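Local coordinates for 3-oxoacyl-[acyl-carrier-protein] synthase (Arabidopsis thaliana, PDB 2IX4), which catalyses the condensation steps of mitochondrial fatty acid synthesis, adding two carbons from malonyl-ACP to a growing acyl chain, at the interface of chains A and B. Residues are numbered along the deposited sequence; one frame, centred on the assembly and turned at random. Chains: chain A/B, 3-oxoacyl-[acyl-carrier-protein] synthase.

The interface of chains A and B. Residues chain A 176-178, 419-422; chain B 154, 156-157, 172.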
# COMPACT_ATOMS: atom_id res chain seq x y z
N VAL A 176 1.16 1.28 2.00
CA VAL A 176 2.46 0.96 1.41
C VAL A 176 3.12 2.25 0.95
O VAL A 176 2.65 2.90 0.02
CB VAL A 176 2.37 -0.07 0.27
CG1 VAL A 176 3.75 -0.38 -0.28
CG2 VAL A 176 1.72 -1.36 0.77
N THR A 177 4.20 2.61 1.63
CA THR A 177 4.85 3.91 1.46
C THR A 177 6.36 3.74 1.52
O THR A 177 7.06 4.51 2.19
CB THR A 177 4.40 4.90 2.56
OG1 THR A 177 4.47 4.25 3.84
CG2 THR A 177 2.96 5.36 2.33
N ALA A 178 6.86 2.72 0.82
CA ALA A 178 8.29 2.37 0.80
C ALA A 178 8.83 2.10 2.20
O ALA A 178 8.30 1.26 2.92
CB ALA A 178 9.11 3.45 0.06
N PHE A 419 11.25 6.39 -0.15
CA PHE A 419 11.37 6.86 -1.53
C PHE A 419 10.06 7.52 -1.96
O PHE A 419 8.98 7.08 -1.56
CB PHE A 419 11.70 5.70 -2.48
CG PHE A 419 13.15 5.26 -2.46
CD1 PHE A 419 13.61 4.34 -3.40
CD2 PHE A 419 14.05 5.76 -1.52
CE1 PHE A 419 14.94 3.92 -3.39
CE2 PHE A 419 15.38 5.35 -1.51
CZ PHE A 419 15.83 4.42 -2.45
N GLY A 420 10.17 8.57 -2.76
CA GLY A 420 9.01 9.37 -3.15
C GLY A 420 8.84 10.57 -2.24
O GLY A 420 7.97 11.40 -2.47
N GLY A 421 9.69 10.65 -1.21
CA GLY A 421 9.65 11.75 -0.25
C GLY A 421 8.51 11.63 0.73
O GLY A 421 7.97 12.64 1.18
N THR A 422 8.14 10.39 1.07
CA THR A 422 7.04 10.12 1.98
C THR A 422 7.55 10.00 3.42
O THR A 422 8.43 9.19 3.70
CB THR A 422 6.23 8.85 1.56
OG1 THR A 422 5.24 8.55 2.55
CG2 THR A 422 7.14 7.63 1.36
N LEU B 154 8.08 0.47 -7.31
CA LEU B 154 7.45 0.71 -6.01
C LEU B 154 6.01 1.23 -6.14
O LEU B 154 5.76 2.23 -6.81
CB LEU B 154 8.29 1.67 -5.16
CG LEU B 154 9.68 1.20 -4.70
CD1 LEU B 154 10.43 2.34 -4.02
CD2 LEU B 154 9.59 -0.02 -3.79
N ASN B 156 4.05 2.85 -4.31
CA ASN B 156 3.72 4.15 -3.71
C ASN B 156 4.16 5.35 -4.53
O ASN B 156 3.86 6.49 -4.18
CB ASN B 156 4.33 4.25 -2.31
CG ASN B 156 5.85 4.31 -2.34
OD1 ASN B 156 6.51 3.37 -2.80
ND2 ASN B 156 6.42 5.41 -1.86
N MET B 157 4.87 5.09 -5.63
CA MET B 157 5.58 6.15 -6.34
C MET B 157 4.72 7.12 -7.15
O MET B 157 5.18 8.20 -7.50
CB MET B 157 6.69 5.57 -7.22
CG MET B 157 7.90 5.05 -6.44
SD MET B 157 8.62 6.27 -5.31
CE MET B 157 9.41 7.39 -6.46
N ASN B 172 1.87 12.23 2.32
CA ASN B 172 2.27 11.51 1.11
C ASN B 172 2.07 10.02 1.38
O ASN B 172 2.83 9.40 2.13
CB ASN B 172 3.73 11.83 0.78
CG ASN B 172 4.25 11.14 -0.49
OD1 ASN B 172 5.38 11.40 -0.92
ND2 ASN B 172 3.45 10.28 -1.08
O HOH W 1 6.87 14.00 -1.70
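Part of the two-fold homodimer interface of this thiolase-fold ketosynthase, this contact sets B:Asn156 and B:Asn172 against two active-site segments of chain A: residues 176-178, just before the nucleophile A:Cys179, and the glycine-rich turn that follows A:Phe419. Each subunit thus probably helps to position its partner's active-site segments.

B:Asn156 reaches between the two segments. With chi1 at 67°, CG is tucked between the residue's own N and carbonyl carbon, which turns the amide towards chain A. One face of that amide lies nearly parallel over the A:Thr177–A:Ala178 peptide, with CG 3.7 Å from A:Ala178 N. The amide's ND2 donates a hydrogen bond of 3.1 Å to the backbone O of A:Phe419. That acceptor lies almost in the amide plane, but the bond is bent, 139° at the hydrogen. Asparagine suits the place because its short, flat amide can lie against a peptide with one face and donate an N-H within its own plane. The small A:Ala178 lets it come near.

A:Phe419, the gatekeeper phenylalanine of the family, touches B:Leu154 with its ring edge: CD1 meets the leucine's CD1 at 3.8 Å, an apolar contact beside the acyl pocket. The sulfur of B:Met157 packs against A:Gly420, its folded side chain bringing SD against the glycine's N and CA; glycine, lacking a side chain, admits the thioether.

A:Thr422, opening strand 422-429, points its hydroxyl OG1 anti to its own N (chi1 175°) and gives a short 2.6 Å hydrogen bond to the backbone O of B:Asn172, approaching tilted from the carbonyl plane. Threonine offers this donor on a short branch while its CB and methyl pack against the asparagines. The B:Asn172 side-chain OD1 lies 3.0 Å from A:Gly420 O, an unfavourable pairing of acceptors that makes the amide's modelled orientation doubtful; a water links both oxygens.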